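Local coordinates for protein myosin-2 (Saccharomyces cerevisiae, PDB 6IXO) that transports organelles and proteins along polarized actin cables, binding receptors on its cargo through the globular tail domain described here, at residues A[10-15]-A[409-414]; A[294-297]-A[301-304]. One frame throughout, in Å; residues are numbered along the deposited sequence.

Interaction 1 (A[10-15]-A[409-414])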
loop_
_atom_site.group_PDB
_atom_site.type_symbol
_atom_site.label_atom_id
_atom_site.label_comp_id
_atom_site.label_asym_id
_atom_site.label_seq_id
_atom_site.Cartn_x
_atom_site.Cartn_y
_atom_site.Cartn_z
ATOM N N ASN A 10 14.924 29.876 26.762
ATOM C CA ASN A 10 14.576 28.658 27.480
ATOM C C ASN A 10 13.312 28.778 28.319
ATOM O O ASN A 10 12.506 27.838 28.345
ATOM C CB ASN A 10 15.721 28.205 28.377
ATOM C CG ASN A 10 16.748 27.388 27.627
ATOM O OD1 ASN A 10 16.543 27.026 26.468
ATOM N ND2 ASN A 10 17.861 27.082 28.291
ATOM N N GLU A 11 13.154 29.888 29.037
ATOM C CA GLU A 11 11.937 30.059 29.814
ATOM C C GLU A 11 10.705 30.044 28.912
ATOM O O GLU A 11 9.736 29.366 29.211
ATOM C CB GLU A 11 11.943 31.353 30.602
ATOM C CG GLU A 11 10.679 31.540 31.430
ATOM C CD GLU A 11 10.828 32.636 32.470
ATOM O OE1 GLU A 11 11.822 33.396 32.393
ATOM O OE2 GLU A 11 9.960 32.733 33.365
ATOM N N GLU A 12 10.741 30.824 27.839
ATOM C CA GLU A 12 9.588 30.900 26.934
ATOM C C GLU A 12 9.307 29.530 26.336
ATOM O O GLU A 12 8.142 29.129 26.234
ATOM C CB GLU A 12 9.794 31.940 25.824
ATOM C CG GLU A 12 8.568 32.055 24.887
ATOM C CD GLU A 12 8.613 33.204 23.880
ATOM O OE1 GLU A 12 9.671 33.855 23.680
ATOM O OE2 GLU A 12 7.549 33.457 23.284
ATOM N N LEU A 13 10.354 28.796 25.951
ATOM C CA LEU A 13 10.158 27.459 25.376
ATOM C C LEU A 13 9.444 26.572 26.372
ATOM O O LEU A 13 8.501 25.857 26.041
ATOM C CB LEU A 13 11.479 26.804 24.994
ATOM C CG LEU A 13 11.924 26.905 23.551
ATOM C CD1 LEU A 13 13.354 26.400 23.452
ATOM C CD2 LEU A 13 10.950 26.101 22.616
ATOM N N TYR A 14 9.912 26.651 27.617
ATOM C CA TYR A 14 9.402 25.809 28.674
ATOM C C TYR A 14 7.920 26.027 28.911
ATOM O O TYR A 14 7.159 25.071 29.034
ATOM C CB TYR A 14 10.168 26.070 29.983
ATOM C CG TYR A 14 9.799 25.085 31.054
ATOM C CD1 TYR A 14 8.749 25.343 31.933
ATOM C CD2 TYR A 14 10.480 23.874 31.172
ATOM C CE1 TYR A 14 8.395 24.431 32.908
ATOM C CE2 TYR A 14 10.142 22.959 32.156
ATOM C CZ TYR A 14 9.093 23.239 33.012
ATOM O OH TYR A 14 8.744 22.333 33.984
ATOM N N ARG A 15 7.510 27.284 29.001
ATOM C CA ARG A 15 6.093 27.588 29.163
ATOM C C ARG A 15 5.278 27.149 27.956
ATOM O O ARG A 15 4.117 26.753 28.100
ATOM C CB ARG A 15 5.882 29.078 29.392
ATOM C CG ARG A 15 6.614 29.629 30.602
ATOM C CD ARG A 15 6.332 28.794 31.852
ATOM N NE ARG A 15 6.789 29.453 33.084
ATOM C CZ ARG A 15 6.552 29.000 34.315
ATOM N NH1 ARG A 15 5.862 27.876 34.492
ATOM N NH2 ARG A 15 7.004 29.672 35.370
ATOM N N VAL A 409 9.095 26.272 17.229
ATOM C CA VAL A 409 10.037 26.045 16.155
ATOM C C VAL A 409 10.929 27.251 15.919
ATOM O O VAL A 409 12.137 27.089 15.731
ATOM C CB VAL A 409 9.293 25.639 14.851
ATOM C CG1 VAL A 409 10.252 25.588 13.707
ATOM C CG2 VAL A 409 8.651 24.290 15.052
ATOM N N ASP A 410 10.371 28.460 15.980
ATOM C CA ASP A 410 11.195 29.658 15.815
ATOM C C ASP A 410 12.222 29.813 16.937
ATOM O O ASP A 410 13.346 30.284 16.709
ATOM C CB ASP A 410 10.331 30.930 15.747
ATOM C CG ASP A 410 9.408 30.965 14.517
ATOM O OD1 ASP A 410 9.565 30.126 13.597
ATOM O OD2 ASP A 410 8.520 31.847 14.471
ATOM N N LEU A 411 11.830 29.456 18.156
ATOM C CA LEU A 411 12.728 29.640 19.298
ATOM C C LEU A 411 13.835 28.596 19.223
ATOM O O LEU A 411 14.993 28.905 19.428
ATOM C CB LEU A 411 11.973 29.538 20.620
ATOM C CG LEU A 411 11.103 30.732 20.994
ATOM C CD1 LEU A 411 10.183 30.338 22.121
ATOM C CD2 LEU A 411 11.958 31.944 21.359
ATOM N N VAL A 412 13.475 27.355 18.908
ATOM C CA VAL A 412 14.480 26.325 18.701
ATOM C C VAL A 412 15.472 26.772 17.636
ATOM O O VAL A 412 16.693 26.710 17.829
ATOM C CB VAL A 412 13.859 24.995 18.278
ATOM C CG1 VAL A 412 14.934 24.077 17.744
ATOM C CG2 VAL A 412 13.123 24.368 19.450
ATOM N N ALA A 413 14.932 27.254 16.521
ATOM C CA ALA A 413 15.757 27.739 15.423
ATOM C C ALA A 413 16.718 28.855 15.855
ATOM O O ALA A 413 17.831 28.936 15.349
ATOM C CB ALA A 413 14.868 28.205 14.279
ATOM N N GLN A 414 16.303 29.707 16.791
ATOM C CA GLN A 414 17.173 30.792 17.267
ATOM C C GLN A 414 18.355 30.274 18.074
ATOM O O GLN A 414 19.426 30.879 18.065
ATOM C CB GLN A 414 16.397 31.798 18.123
ATOM C CG GLN A 414 15.392 32.624 17.354
ATOM C CD GLN A 414 14.651 33.610 18.233
ATOM O OE1 GLN A 414 15.176 34.071 19.250
ATOM N NE2 GLN A 414 13.423 33.945 17.842
#
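Leu-411 reaches across to helix 6-18 and meets two neighbouring side chains, Glu-12 and Leu-13, in two different ways. Against Glu-12 the approach is crosswise, at about a right angle. The CD1 methyl of Leu-411 sits against the aliphatic stem of the glutamate, 3.6 Å from Glu-12 CG. CG of Glu-12 lies anti to the backbone N (chi1 -178°) and the chain is extended beyond it, which lays the stem across Leu-411. The carboxyl end stays over the leucine's two methyls, Glu-12 OE1 lying 3.8 Å from Leu-411 CD2. Its OE2 forms a salt bridge with Arg-407.

Leu-13 and Leu-411 instead lie alongside each other, pointing opposite ways. Here the branch point of one meets the root of the other, with Leu-13 CG 3.9 Å from Leu-411 CB. The CD2 methyl of Leu-13 also reaches Val-412, lying 4.2 Å from its CG2. Both leucines are buried, and no hydrogen bond joins the two segments. Glu-64 of helix 53-67 touches both Leu-13 and Val-412, so a third helix borders the contact. The segment axes approach to 10.1 Å, with their directions 150° apart. This is a near-antiparallel packing of two helices, the first and the last modelled in this all-helical globular tail domain.

Interaction 2 (A[294-297]-A[301-304]). With SO4 (sulfate ion), chain E.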
loop_
_atom_site.group_PDB
_atom_site.type_symbol
_atom_site.label_atom_id
_atom_site.label_comp_id
_atom_site.label_asym_id
_atom_site.label_seq_id
_atom_site.Cartn_x
_atom_site.Cartn_y
_atom_site.Cartn_z
ATOM N N GLN A 294 -8.116 -19.088 -25.922
ATOM C CA GLN A 294 -7.696 -18.813 -27.293
ATOM C C GLN A 294 -7.103 -19.983 -28.034
ATOM O O GLN A 294 -7.221 -20.062 -29.280
ATOM C CB GLN A 294 -6.669 -17.664 -27.289
ATOM C CG GLN A 294 -7.290 -16.316 -26.930
ATOM C CD GLN A 294 -6.270 -15.213 -26.891
ATOM O OE1 GLN A 294 -5.683 -14.933 -25.850
ATOM N NE2 GLN A 294 -6.032 -14.594 -28.039
ATOM N N VAL A 295 -6.448 -20.890 -27.316
ATOM C CA VAL A 295 -5.742 -21.973 -28.023
ATOM C C VAL A 295 -6.712 -23.073 -28.475
ATOM O O VAL A 295 -7.839 -23.179 -27.981
ATOM C CB VAL A 295 -4.637 -22.604 -27.153
ATOM C CG1 VAL A 295 -3.571 -21.559 -26.825
ATOM C CG2 VAL A 295 -5.241 -23.187 -25.882
ATOM N N ARG A 296 -6.250 -23.897 -29.396
ATOM C CA ARG A 296 -7.058 -24.977 -29.926
ATOM C C ARG A 296 -7.321 -25.986 -28.829
ATOM O O ARG A 296 -6.426 -26.324 -28.043
ATOM C CB ARG A 296 -6.354 -25.627 -31.102
ATOM C CG ARG A 296 -7.297 -26.150 -32.159
ATOM C CD ARG A 296 -6.539 -26.824 -33.276
ATOM N NE ARG A 296 -5.858 -28.026 -32.832
ATOM C CZ ARG A 296 -5.074 -28.772 -33.606
ATOM N NH1 ARG A 296 -4.893 -28.440 -34.886
ATOM N NH2 ARG A 296 -4.479 -29.856 -33.109
ATOM N N LYS A 297 -8.559 -26.446 -28.789
ATOM C CA LYS A 297 -9.028 -27.389 -27.787
ATOM C C LYS A 297 -9.740 -28.556 -28.487
ATOM O O LYS A 297 -10.873 -28.867 -28.140
ATOM C CB LYS A 297 -9.980 -26.679 -26.814
ATOM C CG LYS A 297 -9.262 -25.654 -25.890
ATOM C CD LYS A 297 -10.216 -24.724 -25.144
ATOM C CE LYS A 297 -10.906 -23.751 -26.101
ATOM N NZ LYS A 297 -9.996 -22.606 -26.419
ATOM N N GLU A 301 -3.821 -34.231 -27.642
ATOM C CA GLU A 301 -2.551 -33.533 -27.514
ATOM C C GLU A 301 -2.732 -32.043 -27.218
ATOM O O GLU A 301 -1.943 -31.451 -26.460
ATOM C CB GLU A 301 -1.715 -33.709 -28.772
ATOM C CG GLU A 301 -0.285 -33.278 -28.559
ATOM C CD GLU A 301 0.483 -33.190 -29.848
ATOM O OE1 GLU A 301 -0.093 -33.535 -30.902
ATOM O OE2 GLU A 301 1.659 -32.774 -29.805
ATOM N N ASP A 302 -3.758 -31.438 -27.817
ATOM C CA ASP A 302 -4.104 -30.048 -27.512
ATOM C C ASP A 302 -4.287 -29.872 -26.012
ATOM O O ASP A 302 -3.844 -28.876 -25.406
ATOM C CB ASP A 302 -5.397 -29.624 -28.222
ATOM C CG ASP A 302 -5.203 -29.324 -29.705
ATOM O OD1 ASP A 302 -4.053 -29.148 -30.159
ATOM O OD2 ASP A 302 -6.229 -29.244 -30.412
ATOM N N ILE A 303 -4.968 -30.838 -25.417
ATOM C CA ILE A 303 -5.265 -30.740 -23.997
ATOM C C ILE A 303 -3.989 -30.982 -23.189
ATOM O O ILE A 303 -3.756 -30.292 -22.209
ATOM C CB ILE A 303 -6.399 -31.714 -23.599
ATOM C CG1 ILE A 303 -7.706 -31.303 -24.301
ATOM C CG2 ILE A 303 -6.607 -31.719 -22.106
ATOM C CD1 ILE A 303 -8.124 -29.825 -24.038
ATOM N N ASP A 304 -3.142 -31.918 -23.609
ATOM C CA ASP A 304 -1.889 -32.127 -22.888
ATOM C C ASP A 304 -1.003 -30.885 -22.975
ATOM O O ASP A 304 -0.339 -30.523 -22.001
ATOM C CB ASP A 304 -1.132 -33.354 -23.405
ATOM C CG ASP A 304 -1.849 -34.663 -23.096
ATOM O OD1 ASP A 304 -2.608 -34.702 -22.104
ATOM O OD2 ASP A 304 -1.655 -35.649 -23.844
HETATM S S SO4 E . -2.729 -31.361 -35.783
HETATM O O1 SO4 E . -3.263 -32.112 -34.651
HETATM O O2 SO4 E . -2.947 -32.114 -37.015
HETATM O O3 SO4 E . -3.402 -30.070 -35.866
HETATM O O4 SO4 E . -1.299 -31.140 -35.590
HETATM O O HOH W 1 -3.945 -26.561 -26.869
#
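Arg-296 and Asp-302 are joined by a salt bridge with one strong bond and two weak ones. Arg-296 NE gives the strong one, to Asp-302 OD2 at 2.7 Å. It is nearly straight, with an N-H...O angle of 165°. The oxygen uses its syn lone pair and lies close to the guanidinium plane. Arg-296 NH2 adds the weak bonds, to Asp-302 OD1 at 3.1 Å and to Asp-302 OD2. The two flat groups are not coplanar; their planes stand 57° apart. A bend in the arginine chain at chi3 (66°) turns the guanidinium edge to the carboxylate.

The backbone is bridged by a water. It donates to Arg-296 O at 2.8 Å and to Asp-302 O at 2.7 Å.

The contact spans the short loop of a helix-loop-helix in the DIL domain, between helices 284-294 and 300-309. Asp-302 lies in the first turn of the second helix. Its OD2 also accepts a bond from Tyr-298 N, and its own N bonds to Thr-299 OG1. Replacing Asp-302 by an alanine would probably cost Arg-296 NE and Tyr-298 N the acceptor they share, and leave the arginine without this carboxylate partner.

The CB of Lys-297 points away from helix 300-309, and its side chain bonds within the loop and to the helix before it. Lys-297 NZ curls back to Val-295 O at 2.7 Å, in the carbonyl plane. It also bonds to Leu-292 O, and Lys-297 makes a cation-pi contact with Tyr-325.

A sulfate, probably from the crystallisation liquor, takes another edge of the arginine. Arg-296 NH2 donates to sulfate O1 at 3.0 Å. The NH1 bond to O3 is modelled implausibly short, so its exact length is doubtful.

From the N terminus the chain enters interaction 1 almost at once, through helix 6-18. That contact closes only when helix 403-415 returns near the C terminus, after 393 intervening residues, most of them helical. Interaction 2 falls within this long loop and does not cross it. It is purely local, with three residues between its segments, and it bridges the connection between helices 284-294 and 300-309. The two contacts lie on opposite sides of the chain's centre. The centres of interaction 1 and interaction 2 are about 77 Å apart. The nearest atoms of interaction 1 and interaction 2 are about 58 Å apart. Interaction 1 thus joins the chain ends, while interaction 2 spans a distant interhelical loop of the DIL domain.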